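Local coordinates for LPXTG cell wall surface protein (Streptococcus gordonii, PDB 4IGB), which is a cell-wall-anchored adhesin whose N-terminal region, the part described here, probably binds collagen and helps the bacterium attach to oral keratinocytes, at residues B[37-43]-B[89-95]; B[150-154]-B[271-276]; B[335-339]-B[389-395]. One frame throughout, in Å; residues are numbered along the deposited sequence.

Overall arrangement
The three contacts follow one another along the chain and fall in two domains. Interactions 1 and 2 belong to the N-terminal domain, with centres about 17 Å apart and nearest atoms about 5 Å apart. Both use the same eight-stranded antiparallel sheet: interaction 1 joins its outermost strand 38-43 to the next strand within the sheet, whereas interaction 2 packs its strand 268-274 against the six-stranded sheet facing it. The side chain of Y273 in interaction 2 lies about 10 Å from the bound sodium ion, which D198, D200 and T248 hold. Interaction 3 packs the N2 domain; its centre is about 42 Å from that of interaction 1 and about 47 Å from that of interaction 2.

Interaction 1: residues B[37-43]-B[89-95]; sequences NVSVLSK and PLSLKFT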
ATOM      1  N   ASN B  37       0.918 -14.521  11.744  1.00 17.81           N
ATOM      2  CA  ASN B  37       1.456 -14.765  10.416  1.00 19.14           C
ATOM      3  C   ASN B  37       2.810 -14.122  10.178  1.00 14.18           C
ATOM      4  O   ASN B  37       3.342 -14.198   9.090  1.00 16.14           O
ATOM      5  CB  ASN B  37       0.446 -14.462   9.300  1.00 16.35           C
ATOM      6  CG  ASN B  37       0.160 -12.973   9.136  1.00 19.29           C
ATOM      7  OD1 ASN B  37      -0.498 -12.564   8.180  1.00 26.75           O
ATOM      8  ND2 ASN B  37       0.663 -12.166  10.043  1.00 15.04           N
ATOM      9  N   VAL B  38       3.393 -13.548  11.220  1.00 17.77           N
ATOM     10  CA  VAL B  38       4.703 -12.923  11.084  1.00 15.61           C
ATOM     11  C   VAL B  38       5.817 -13.942  11.306  1.00 18.72           C
ATOM     12  O   VAL B  38       5.675 -14.867  12.105  1.00 20.47           O
ATOM     13  CB  VAL B  38       4.877 -11.750  12.067  1.00 20.12           C
ATOM     14  CG1 VAL B  38       4.868 -12.260  13.507  1.00 18.36           C
ATOM     15  CG2 VAL B  38       6.169 -11.006  11.792  1.00 22.94           C
ATOM     16  N   SER B  39       6.908 -13.790  10.571  1.00 18.22           N
ATOM     17  CA  SER B  39       8.129 -14.547  10.837  1.00 19.31           C
ATOM     18  C   SER B  39       9.333 -13.614  10.764  1.00 16.88           C
ATOM     19  O   SER B  39       9.305 -12.596  10.074  1.00 16.79           O
ATOM     20  CB  SER B  39       8.275 -15.722   9.867  1.00 23.69           C
ATOM     21  OG  SER B  39       8.190 -15.293   8.519  1.00 20.54           O
ATOM     22  N   VAL B  40      10.372 -13.931  11.520  1.00 16.08           N
ATOM     23  CA  VAL B  40      11.578 -13.128  11.507  1.00 19.60           C
ATOM     24  C   VAL B  40      12.552 -13.768  10.518  1.00 24.35           C
ATOM     25  O   VAL B  40      13.018 -14.880  10.741  1.00 21.26           O
ATOM     26  CB  VAL B  40      12.213 -13.054  12.916  1.00 26.38           C
ATOM     27  CG1 VAL B  40      13.556 -12.346  12.868  1.00 23.13           C
ATOM     28  CG2 VAL B  40      11.274 -12.334  13.883  1.00 19.49           C
ATOM     29  N   LEU B  41      12.824 -13.075   9.417  1.00 20.10           N
ATOM     30  CA  LEU B  41      13.771 -13.559   8.409  1.00 22.07           C
ATOM     31  C   LEU B  41      15.204 -13.414   8.922  1.00 27.32           C
ATOM     32  O   LEU B  41      16.058 -14.268   8.687  1.00 29.09           O
ATOM     33  CB  LEU B  41      13.597 -12.782   7.098  1.00 18.10           C
ATOM     34  CG  LEU B  41      12.223 -12.843   6.420  1.00 21.94           C
ATOM     35  CD1 LEU B  41      12.280 -12.277   4.987  1.00 20.85           C
ATOM     36  CD2 LEU B  41      11.712 -14.277   6.397  1.00 17.51           C
ATOM     37  N   SER B  42      15.473 -12.318   9.613  1.00 17.65           N
ATOM     38  CA  SER B  42      16.733 -12.185  10.323  1.00 16.15           C
ATOM     39  C   SER B  42      16.582 -11.091  11.357  1.00 24.13           C
ATOM     40  O   SER B  42      15.711 -10.233  11.234  1.00 22.89           O
ATOM     41  CB  SER B  42      17.869 -11.833   9.359  1.00 24.74           C
ATOM     42  OG  SER B  42      17.677 -10.535   8.808  1.00 31.03           O
ATOM     43  N   LYS B  43      17.432 -11.116  12.373  1.00 14.92           N
ATOM     44  CA  LYS B  43      17.492 -10.032  13.330  1.00 21.65           C
ATOM     45  C   LYS B  43      18.894  -9.996  13.911  1.00 21.87           C
ATOM     46  O   LYS B  43      19.519 -11.034  14.095  1.00 23.36           O
ATOM     47  CB  LYS B  43      16.441 -10.209  14.439  1.00 20.49           C
ATOM     48  CG  LYS B  43      16.651 -11.430  15.307  1.00 27.98           C
ATOM     49  CD  LYS B  43      15.719 -11.432  16.509  1.00 25.26           C
ATOM     50  CE  LYS B  43      15.980 -12.652  17.360  1.00 24.06           C
ATOM     51  NZ  LYS B  43      14.815 -12.971  18.228  1.00 31.28           N
ATOM     52  N   PRO B  89      18.528  -4.082  11.960  1.00 15.96           N
ATOM     53  CA  PRO B  89      18.347  -4.896  13.171  1.00 12.08           C
ATOM     54  C   PRO B  89      17.315  -6.001  13.003  1.00 15.18           C
ATOM     55  O   PRO B  89      17.319  -6.993  13.740  1.00 18.41           O
ATOM     56  CB  PRO B  89      17.859  -3.874  14.211  1.00 18.58           C
ATOM     57  CG  PRO B  89      17.285  -2.723  13.389  1.00 16.45           C
ATOM     58  CD  PRO B  89      18.101  -2.682  12.141  1.00 16.60           C
ATOM     59  N   LEU B  90      16.427  -5.835  12.037  1.00 16.14           N
ATOM     60  CA  LEU B  90      15.239  -6.665  11.982  1.00 16.56           C
ATOM     61  C   LEU B  90      14.637  -6.689  10.593  1.00 16.58           C
ATOM     62  O   LEU B  90      14.353  -5.641  10.002  1.00 17.76           O
ATOM     63  CB  LEU B  90      14.189  -6.153  12.976  1.00 14.98           C
ATOM     64  CG  LEU B  90      12.944  -7.033  13.104  1.00 14.52           C
ATOM     65  CD1 LEU B  90      13.341  -8.418  13.603  1.00 12.75           C
ATOM     66  CD2 LEU B  90      11.909  -6.411  14.044  1.00 18.20           C
ATOM     67  N   SER B  91      14.427  -7.898  10.094  1.00 15.46           N
ATOM     68  CA  SER B  91      13.754  -8.136   8.825  1.00 15.23           C
ATOM     69  C   SER B  91      12.605  -9.132   9.025  1.00 20.72           C
ATOM     70  O   SER B  91      12.810 -10.228   9.565  1.00 19.72           O
ATOM     71  CB  SER B  91      14.758  -8.685   7.802  1.00 13.37           C
ATOM     72  OG  SER B  91      14.078  -9.184   6.668  1.00 24.97           O
ATOM     73  N   LEU B  92      11.401  -8.761   8.594  1.00 14.68           N
ATOM     74  CA  LEU B  92      10.222  -9.580   8.855  1.00 16.68           C
ATOM     75  C   LEU B  92       9.492  -9.995   7.597  1.00 15.69           C
ATOM     76  O   LEU B  92       9.517  -9.307   6.593  1.00 14.65           O
ATOM     77  CB  LEU B  92       9.216  -8.807   9.723  1.00 14.91           C
ATOM     78  CG  LEU B  92       9.771  -8.318  11.059  1.00 21.51           C
ATOM     79  CD1 LEU B  92       8.780  -7.375  11.707  1.00 22.58           C
ATOM     80  CD2 LEU B  92      10.071  -9.512  11.959  1.00 17.74           C
ATOM     81  N   LYS B  93       8.761 -11.090   7.697  1.00 14.49           N
ATOM     82  CA  LYS B  93       7.818 -11.452   6.666  1.00 15.57           C
ATOM     83  C   LYS B  93       6.449 -11.704   7.299  1.00 21.01           C
ATOM     84  O   LYS B  93       6.356 -12.360   8.339  1.00 17.22           O
ATOM     85  CB  LYS B  93       8.303 -12.698   5.921  1.00 15.27           C
ATOM     86  CG  LYS B  93       7.393 -13.125   4.801  1.00 18.72           C
ATOM     87  CD  LYS B  93       7.848 -14.434   4.193  1.00 22.08           C
ATOM     88  CE  LYS B  93       6.823 -14.938   3.167  1.00 25.65           C
ATOM     89  NZ  LYS B  93       7.386 -16.079   2.381  1.00 28.15           N
ATOM     90  N   PHE B  94       5.398 -11.156   6.689  1.00 18.02           N
ATOM     91  CA  PHE B  94       4.039 -11.554   7.019  1.00 13.85           C
ATOM     92  C   PHE B  94       3.525 -12.389   5.869  1.00 15.12           C
ATOM     93  O   PHE B  94       3.386 -11.894   4.764  1.00 16.15           O
ATOM     94  CB  PHE B  94       3.135 -10.339   7.248  1.00 17.11           C
ATOM     95  CG  PHE B  94       3.555  -9.478   8.401  1.00 13.61           C
ATOM     96  CD1 PHE B  94       2.947  -9.608   9.639  1.00 16.91           C
ATOM     97  CD2 PHE B  94       4.552  -8.526   8.243  1.00 19.47           C
ATOM     98  CE1 PHE B  94       3.341  -8.810  10.715  1.00 17.21           C
ATOM     99  CE2 PHE B  94       4.963  -7.728   9.313  1.00 20.11           C
ATOM    100  CZ  PHE B  94       4.345  -7.869  10.550  1.00 20.82           C
ATOM    101  N   THR B  95       3.260 -13.666   6.128  1.00 16.65           N
ATOM    102  CA  THR B  95       2.864 -14.591   5.073  1.00 20.10           C
ATOM    103  C   THR B  95       1.340 -14.696   4.906  1.00 20.92           C
ATOM    104  O   THR B  95       0.610 -14.857   5.879  1.00 24.33           O
ATOM    105  CB  THR B  95       3.429 -16.017   5.327  1.00 21.29           C
ATOM    106  OG1 THR B  95       4.854 -15.962   5.439  1.00 20.82           O
ATOM    107  CG2 THR B  95       3.066 -16.947   4.173  1.00 17.53           C
TER
HETATM  108  O   HOH W   1       5.548 -15.361   8.123  1.00 20.32           O
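Two antiparallel neighbours of one sheet meet, and their side chains interdigitate along one face. V38, V40 and K43 on the edge strand pair with F94, L92 and L90, but contacts are staggered. L92 CD2 fills the hollow between the two valines, 3.6 Å from V40 CG2 and 4.2 Å from V38 CG2. L90 CD1 occupies the next gap, 4.0 Å from V40 CG1 and 3.7 Å from K43 CB, K43 contributing only its aliphatic root. V38 CG2 sits over the F94 ring, 4.0 Å from its centroid, a CH-pi contact suited to a compact branched residue.

Backbone bonds fix this fit. S39 N donates to K93 O (2.7 Å), K93 N to S39 O (2.9 Å), and T95 N to N37 O (3.0 Å). A classic beta bulge interrupts the pairing: L41 and S42 both face S91, whose O accepts from L41 N at 2.9 Å and, weakly, from S42 N at 3.4 Å, while S91 N donates to S42 O (2.9 Å). The near-helical backbone of L41 lets its side chain bend over the partner strand, where L41 CD2 rests 3.8 Å from K93 CB. On the opposite face, with K93, small S39 leaves room for a water bound to N37 O, S39 OG, K93 O and T95 OG1.

Strand 103-118 pairs with the other side of strand 84-100. The apolar face turns inward onto strand 135-142 of the opposing sheet, with L90 and L92 on F139, and V38 and F94 on I141, while the amine of K43 reaches Q49 on strand 47-53.

Interaction 2: residues B[150-154]-B[271-276]; sequences FEIGN and FGYSST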
ATOM      1  N   PHE B 150       0.907  -2.881  13.018  1.00 14.72           N
ATOM      2  CA  PHE B 150       2.124  -2.869  13.811  1.00 21.28           C
ATOM      3  C   PHE B 150       2.374  -1.474  14.372  1.00 19.08           C
ATOM      4  O   PHE B 150       1.830  -0.478  13.875  1.00 19.52           O
ATOM      5  CB  PHE B 150       3.324  -3.387  13.012  1.00 17.42           C
ATOM      6  CG  PHE B 150       3.573  -2.659  11.720  1.00 22.19           C
ATOM      7  CD1 PHE B 150       4.332  -1.499  11.697  1.00 17.15           C
ATOM      8  CD2 PHE B 150       3.070  -3.153  10.520  1.00 19.00           C
ATOM      9  CE1 PHE B 150       4.586  -0.832  10.505  1.00 18.19           C
ATOM     10  CE2 PHE B 150       3.307  -2.488   9.321  1.00 16.80           C
ATOM     11  CZ  PHE B 150       4.082  -1.330   9.311  1.00 18.74           C
ATOM     12  N   GLU B 151       3.199  -1.408  15.408  1.00 17.01           N
ATOM     13  CA  GLU B 151       3.467  -0.158  16.098  1.00 16.64           C
ATOM     14  C   GLU B 151       4.951   0.146  16.113  1.00 18.08           C
ATOM     15  O   GLU B 151       5.743  -0.714  16.457  1.00 22.23           O
ATOM     16  CB  GLU B 151       2.961  -0.279  17.533  1.00 18.98           C
ATOM     17  CG  GLU B 151       3.252   0.904  18.438  1.00 18.19           C
ATOM     18  CD  GLU B 151       2.430   0.837  19.716  1.00 26.83           C
ATOM     19  OE1 GLU B 151       1.539  -0.041  19.788  1.00 23.30           O
ATOM     20  OE2 GLU B 151       2.677   1.649  20.645  1.00 29.17           O
ATOM     21  N   ILE B 152       5.324   1.363  15.728  1.00 16.49           N
ATOM     22  CA  ILE B 152       6.709   1.803  15.810  1.00 21.88           C
ATOM     23  C   ILE B 152       6.785   2.968  16.779  1.00 23.95           C
ATOM     24  O   ILE B 152       5.953   3.873  16.726  1.00 23.29           O
ATOM     25  CB  ILE B 152       7.247   2.230  14.441  1.00 19.44           C
ATOM     26  CG1 ILE B 152       7.084   1.092  13.432  1.00 20.46           C
ATOM     27  CG2 ILE B 152       8.702   2.622  14.548  1.00 16.32           C
ATOM     28  CD1 ILE B 152       7.358   1.491  12.011  1.00 19.11           C
ATOM     29  N   GLY B 153       7.764   2.948  17.678  1.00 20.45           N
ATOM     30  CA  GLY B 153       7.850   3.978  18.702  1.00 20.03           C
ATOM     31  C   GLY B 153       8.686   3.530  19.887  1.00 24.86           C
ATOM     32  O   GLY B 153       9.137   2.383  19.934  1.00 21.61           O
ATOM     33  N   ASN B 154       8.892   4.432  20.849  1.00 24.73           N
ATOM     34  CA  ASN B 154       9.775   4.160  21.986  1.00 16.95           C
ATOM     35  C   ASN B 154       9.028   4.149  23.321  1.00 24.84           C
ATOM     36  O   ASN B 154       9.614   4.367  24.380  1.00 21.97           O
ATOM     37  CB  ASN B 154      10.898   5.181  22.036  1.00 17.89           C
ATOM     38  CG  ASN B 154      10.395   6.589  22.307  1.00 17.66           C
ATOM     39  OD1 ASN B 154       9.195   6.857  22.229  1.00 24.06           O
ATOM     40  ND2 ASN B 154      11.312   7.492  22.626  1.00 19.36           N
ATOM     41  N   PHE B 271       9.666   4.180   4.166  1.00 16.80           N
ATOM     42  CA  PHE B 271       9.193   5.232   5.061  1.00 11.05           C
ATOM     43  C   PHE B 271      10.059   5.291   6.297  1.00 18.67           C
ATOM     44  O   PHE B 271      10.996   4.511   6.462  1.00 22.85           O
ATOM     45  CB  PHE B 271       7.726   5.010   5.460  1.00 13.43           C
ATOM     46  CG  PHE B 271       7.502   3.775   6.311  1.00 16.48           C
ATOM     47  CD1 PHE B 271       7.404   2.522   5.728  1.00 19.46           C
ATOM     48  CD2 PHE B 271       7.394   3.873   7.698  1.00 13.21           C
ATOM     49  CE1 PHE B 271       7.191   1.382   6.512  1.00 15.22           C
ATOM     50  CE2 PHE B 271       7.178   2.743   8.483  1.00 16.23           C
ATOM     51  CZ  PHE B 271       7.074   1.499   7.890  1.00 14.20           C
ATOM     52  N   GLY B 272       9.749   6.236   7.170  1.00 14.97           N
ATOM     53  CA  GLY B 272      10.495   6.391   8.394  1.00 17.66           C
ATOM     54  C   GLY B 272       9.548   6.952   9.432  1.00 19.63           C
ATOM     55  O   GLY B 272       8.455   7.417   9.105  1.00 19.96           O
ATOM     56  N   TYR B 273       9.958   6.881  10.687  1.00 16.65           N
ATOM     57  CA  TYR B 273       9.180   7.422  11.782  1.00 18.14           C
ATOM     58  C   TYR B 273      10.161   7.878  12.826  1.00 20.06           C
ATOM     59  O   TYR B 273      11.112   7.155  13.140  1.00 24.27           O
ATOM     60  CB  TYR B 273       8.285   6.343  12.386  1.00 18.51           C
ATOM     61  CG  TYR B 273       7.507   6.798  13.615  1.00 20.31           C
ATOM     62  CD1 TYR B 273       6.315   7.507  13.486  1.00 19.35           C
ATOM     63  CD2 TYR B 273       7.960   6.505  14.900  1.00 19.26           C
ATOM     64  CE1 TYR B 273       5.600   7.927  14.605  1.00 19.18           C
ATOM     65  CE2 TYR B 273       7.244   6.912  16.027  1.00 23.82           C
ATOM     66  CZ  TYR B 273       6.072   7.629  15.872  1.00 25.99           C
ATOM     67  OH  TYR B 273       5.361   8.030  16.981  1.00 23.79           O
ATOM     68  N   SER B 274       9.958   9.071  13.369  1.00 19.31           N
ATOM     69  CA  SER B 274      10.767   9.478  14.514  1.00 20.37           C
ATOM     70  C   SER B 274       9.874   9.924  15.664  1.00 24.62           C
ATOM     71  O   SER B 274       8.799  10.491  15.446  1.00 23.01           O
ATOM     72  CB  SER B 274      11.812  10.539  14.146  1.00 14.22           C
ATOM     73  OG  SER B 274      11.220  11.770  13.784  1.00 23.01           O
ATOM     74  N   SER B 275      10.324   9.642  16.880  1.00 20.06           N
ATOM     75  CA  SER B 275       9.497   9.817  18.071  1.00 26.82           C
ATOM     76  C   SER B 275       9.902  11.038  18.867  1.00 21.11           C
ATOM     77  O   SER B 275      10.896  11.699  18.572  1.00 22.13           O
ATOM     78  CB  SER B 275       9.603   8.593  18.995  1.00 17.21           C
ATOM     79  OG  SER B 275      10.869   8.554  19.652  1.00 18.56           O
ATOM     80  N   THR B 276       9.113  11.320  19.891  1.00 27.22           N
ATOM     81  CA  THR B 276       9.506  12.247  20.935  1.00 23.20           C
ATOM     82  C   THR B 276      10.187  11.396  22.008  1.00 25.18           C
ATOM     83  O   THR B 276      10.532  10.236  21.766  1.00 21.17           O
ATOM     84  CB  THR B 276       8.270  12.913  21.524  1.00 17.74           C
ATOM     85  OG1 THR B 276       7.446  11.908  22.123  1.00 19.96           O
ATOM     86  CG2 THR B 276       7.471  13.588  20.417  1.00 18.34           C
TER
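Apolar packing dominates this buried contact between strands 150-153 and 271-274, whose axes approach to 7.4 Å at 55°, so that side chains rather than paired backbones fill the gap. I152 is the central knob: its CD1 lies 3.7 Å from F271 CE2, at the edge of that ring, and its CG2 lies 4.0 Å from Y273 CD2. F150 extends the aromatic layer, with CE1 4.3 Å from F271 CZ. G153 lies with CA 4.0 Å from Y273 CE2; its backbone angles (phi 160°, psi 176°) would jam a CB against the carbonyl O of I152, which calls for glycine.

Polar contacts gather where the strands end. N154 ND2 donates to T276 O (3.0 Å), and S275 OG donates to the same T276 O (2.7 Å). The asparagine amide has further partners, F170 O for ND2 and C279 N for OD1, so it ties several backbones together. The Y273 hydroxyl is bonded to E209, letting a tyrosine serve a largely apolar layer.

Strand 149-153 belongs to the six-stranded sheet and strand 268-274 to the eight-stranded one; their inward-facing side chains meet face to face in the core of a beta sandwich.

Interaction 3: residues B[335-339]-B[389-395]; sequences MVQKF and IIITYKT
Build both segments as extended strands, 335-338 and 389-395, running nearly parallel with a signed crossing angle of -21° and an axis separation of 10.5 Å. Set M335 opposite I391, Q337 opposite Y393 and F339 opposite T395, with CA atoms 8.8, 9.0 and 8.6 Å apart; these residues and I389 point inward.

The flexible M335 (m, p, t) kinks at chi2 and reaches obliquely to the isoleucines, placing CE 3.7 Å from I389 CD1 and CG 3.8 Å from I391 CD1. Both isoleucines are m, t, sending CD1 toward the partner. Y393 (chi1 -51°, chi2 -96°) spans the interior; its OH donates to a water (2.8 Å) that donates to M335 O (2.7 Å), satisfying a buried hydroxyl. Q337 has chi1 between wells (-109°) and chi2 m, laying CG over the face of the Y393 ring, 3.5 Å from its centroid, while its NE2 is hydrogen-bonded to N411. F339 (chi1 m, chi2 -72°) directs its edge at the Y393 face in an offset edge-to-face pair, centroids 5.8 Å apart and planes at 71°. T395 (p) puts CG2 over the F339 ring, 3.9 Å from its centroid, and hydrogen-bonds through OG1 to V311 O.

Strand 333-338 pairs with 371-376 and 409-417, strand 389-397 with 310-317 and 343-352. The contact is thus face-to-face packing across the N2 domain's beta sandwich, a fold common among bacterial adhesins.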
ATOM      1  N   MET B 335      -8.247   0.272 -20.745  1.00 19.62           N
ATOM      2  CA  MET B 335      -8.396  -1.166 -20.757  1.00 19.02           C
ATOM      3  C   MET B 335      -7.482  -1.660 -21.858  1.00 25.45           C
ATOM      4  O   MET B 335      -7.538  -1.164 -22.988  1.00 16.93           O
ATOM      5  CB  MET B 335      -9.841  -1.564 -21.062  1.00 18.17           C
ATOM      6  CG  MET B 335     -10.856  -1.000 -20.076  1.00 19.32           C
ATOM      7  SD  MET B 335     -11.087   0.769 -20.279  1.00 21.86           S
ATOM      8  CE  MET B 335     -12.652   0.977 -19.390  1.00 16.57           C
ATOM      9  N   VAL B 336      -6.636  -2.624 -21.514  1.00 18.80           N
ATOM     10  CA  VAL B 336      -5.612  -3.125 -22.414  1.00 19.39           C
ATOM     11  C   VAL B 336      -5.942  -4.555 -22.779  1.00 20.06           C
ATOM     12  O   VAL B 336      -6.004  -5.419 -21.903  1.00 20.58           O
ATOM     13  CB  VAL B 336      -4.221  -3.142 -21.741  1.00 27.91           C
ATOM     14  CG1 VAL B 336      -3.192  -3.775 -22.668  1.00 22.46           C
ATOM     15  CG2 VAL B 336      -3.780  -1.743 -21.349  1.00 18.64           C
ATOM     16  N   GLN B 337      -6.162  -4.794 -24.065  1.00 19.46           N
ATOM     17  CA  GLN B 337      -6.338  -6.144 -24.589  1.00 23.25           C
ATOM     18  C   GLN B 337      -5.069  -6.567 -25.318  1.00 30.05           C
ATOM     19  O   GLN B 337      -4.336  -5.732 -25.855  1.00 24.75           O
ATOM     20  CB  GLN B 337      -7.495  -6.188 -25.591  1.00 23.93           C
ATOM     21  CG  GLN B 337      -8.732  -6.906 -25.118  1.00 30.16           C
ATOM     22  CD  GLN B 337      -8.561  -8.415 -24.935  1.00 30.81           C
ATOM     23  OE1 GLN B 337      -7.447  -8.941 -24.926  1.00 30.97           O
ATOM     24  NE2 GLN B 337      -9.687  -9.118 -24.784  1.00 22.42           N
ATOM     25  N   LYS B 338      -4.804  -7.864 -25.348  1.00 22.36           N
ATOM     26  CA  LYS B 338      -3.760  -8.360 -26.231  1.00 25.56           C
ATOM     27  C   LYS B 338      -4.216  -9.693 -26.780  1.00 26.37           C
ATOM     28  O   LYS B 338      -4.561 -10.599 -26.032  1.00 25.54           O
ATOM     29  CB  LYS B 338      -2.415  -8.489 -25.509  1.00 27.60           C
ATOM     30  CG  LYS B 338      -1.279  -8.923 -26.434  1.00 43.23           C
ATOM     31  CD  LYS B 338       0.052  -9.024 -25.691  1.00 45.98           C
ATOM     32  CE  LYS B 338       1.160  -9.536 -26.603  1.00 57.50           C
ATOM     33  NZ  LYS B 338       2.290 -10.109 -25.808  1.00 60.22           N
ATOM     34  N   PHE B 339      -4.239  -9.803 -28.095  1.00 26.30           N
ATOM     35  CA  PHE B 339      -4.844 -10.969 -28.721  1.00 24.12           C
ATOM     36  C   PHE B 339      -3.834 -12.001 -29.159  1.00 25.11           C
ATOM     37  O   PHE B 339      -2.803 -11.666 -29.737  1.00 21.58           O
ATOM     38  CB  PHE B 339      -5.690 -10.532 -29.915  1.00 18.88           C
ATOM     39  CG  PHE B 339      -6.839  -9.636 -29.532  1.00 30.54           C
ATOM     40  CD1 PHE B 339      -7.944 -10.151 -28.867  1.00 26.34           C
ATOM     41  CD2 PHE B 339      -6.809  -8.281 -29.824  1.00 22.27           C
ATOM     42  CE1 PHE B 339      -9.001  -9.326 -28.514  1.00 26.21           C
ATOM     43  CE2 PHE B 339      -7.860  -7.462 -29.475  1.00 22.74           C
ATOM     44  CZ  PHE B 339      -8.958  -7.990 -28.819  1.00 17.80           C
ATOM     45  N   ILE B 389     -18.291  -0.283 -17.421  1.00 26.23           N
ATOM     46  CA  ILE B 389     -17.996  -0.038 -18.825  1.00 23.88           C
ATOM     47  C   ILE B 389     -17.859  -1.394 -19.480  1.00 26.70           C
ATOM     48  O   ILE B 389     -17.192  -2.266 -18.944  1.00 22.14           O
ATOM     49  CB  ILE B 389     -16.705   0.767 -18.983  1.00 25.78           C
ATOM     50  CG1 ILE B 389     -16.864   2.113 -18.265  1.00 24.96           C
ATOM     51  CG2 ILE B 389     -16.328   0.900 -20.461  1.00 16.06           C
ATOM     52  CD1 ILE B 389     -15.617   2.972 -18.261  1.00 21.15           C
ATOM     53  N   ILE B 390     -18.521  -1.579 -20.618  1.00 25.71           N
ATOM     54  CA  ILE B 390     -18.559  -2.875 -21.279  1.00 23.23           C
ATOM     55  C   ILE B 390     -17.918  -2.741 -22.642  1.00 28.22           C
ATOM     56  O   ILE B 390     -18.373  -1.949 -23.468  1.00 31.12           O
ATOM     57  CB  ILE B 390     -20.003  -3.350 -21.525  1.00 24.03           C
ATOM     58  CG1 ILE B 390     -20.891  -3.083 -20.307  1.00 34.75           C
ATOM     59  CG2 ILE B 390     -20.036  -4.805 -21.940  1.00 28.65           C
ATOM     60  CD1 ILE B 390     -20.407  -3.714 -19.068  1.00 41.81           C
ATOM     61  N   ILE B 391     -16.874  -3.520 -22.896  1.00 22.27           N
ATOM     62  CA  ILE B 391     -16.217  -3.445 -24.192  1.00 21.89           C
ATOM     63  C   ILE B 391     -16.339  -4.774 -24.895  1.00 26.01           C
ATOM     64  O   ILE B 391     -15.979  -5.817 -24.343  1.00 23.80           O
ATOM     65  CB  ILE B 391     -14.733  -3.085 -24.073  1.00 28.14           C
ATOM     66  CG1 ILE B 391     -14.563  -1.790 -23.284  1.00 14.58           C
ATOM     67  CG2 ILE B 391     -14.095  -3.014 -25.451  1.00 16.92           C
ATOM     68  CD1 ILE B 391     -13.137  -1.414 -23.078  1.00 14.76           C
ATOM     69  N   THR B 392     -16.850  -4.733 -26.120  1.00 24.04           N
ATOM     70  CA  THR B 392     -17.000  -5.947 -26.903  1.00 23.94           C
ATOM     71  C   THR B 392     -16.028  -5.942 -28.082  1.00 23.90           C
ATOM     72  O   THR B 392     -16.100  -5.074 -28.941  1.00 23.58           O
ATOM     73  CB  THR B 392     -18.455  -6.090 -27.381  1.00 25.72           C
ATOM     74  OG1 THR B 392     -19.311  -6.028 -26.235  1.00 24.05           O
ATOM     75  CG2 THR B 392     -18.661  -7.420 -28.082  1.00 25.08           C
ATOM     76  N   TYR B 393     -15.117  -6.912 -28.107  1.00 22.80           N
ATOM     77  CA  TYR B 393     -14.093  -6.985 -29.144  1.00 21.68           C
ATOM     78  C   TYR B 393     -14.411  -8.079 -30.143  1.00 23.49           C
ATOM     79  O   TYR B 393     -14.538  -9.251 -29.778  1.00 27.52           O
ATOM     80  CB  TYR B 393     -12.727  -7.306 -28.539  1.00 22.12           C
ATOM     81  CG  TYR B 393     -12.283  -6.431 -27.378  1.00 25.62           C
ATOM     82  CD1 TYR B 393     -11.451  -5.341 -27.585  1.00 19.90           C
ATOM     83  CD2 TYR B 393     -12.652  -6.733 -26.069  1.00 28.88           C
ATOM     84  CE1 TYR B 393     -11.008  -4.570 -26.527  1.00 23.75           C
ATOM     85  CE2 TYR B 393     -12.210  -5.959 -25.001  1.00 23.69           C
ATOM     86  CZ  TYR B 393     -11.392  -4.882 -25.237  1.00 20.60           C
ATOM     87  OH  TYR B 393     -10.948  -4.108 -24.185  1.00 17.96           O
ATOM     88  N   LYS B 394     -14.526  -7.705 -31.407  1.00 20.74           N
ATOM     89  CA  LYS B 394     -14.699  -8.679 -32.464  1.00 25.76           C
ATOM     90  C   LYS B 394     -13.337  -9.039 -33.050  1.00 24.50           C
ATOM     91  O   LYS B 394     -12.589  -8.160 -33.479  1.00 23.21           O
ATOM     92  CB  LYS B 394     -15.605  -8.110 -33.564  1.00 30.47           C
ATOM     93  CG  LYS B 394     -17.063  -7.945 -33.159  1.00 33.57           C
ATOM     94  CD  LYS B 394     -17.894  -7.386 -34.317  1.00 49.46           C
ATOM     95  CE  LYS B 394     -19.382  -7.354 -33.984  1.00 58.16           C
ATOM     96  NZ  LYS B 394     -20.194  -6.734 -35.073  1.00 58.88           N
ATOM     97  N   THR B 395     -13.013 -10.328 -33.045  1.00 26.30           N
ATOM     98  CA  THR B 395     -11.821 -10.816 -33.733  1.00 24.02           C
ATOM     99  C   THR B 395     -12.193 -12.017 -34.598  1.00 39.55           C
ATOM    100  O   THR B 395     -13.324 -12.519 -34.535  1.00 30.24           O
ATOM    101  CB  THR B 395     -10.715 -11.265 -32.750  1.00 15.50           C
ATOM    102  OG1 THR B 395     -11.104 -12.487 -32.120  1.00 23.82           O
ATOM    103  CG2 THR B 395     -10.459 -10.214 -31.692  1.00 23.63           C
TER
HETATM  104  O   HOH W   2      -8.759  -2.553 -25.007  1.00 20.16           O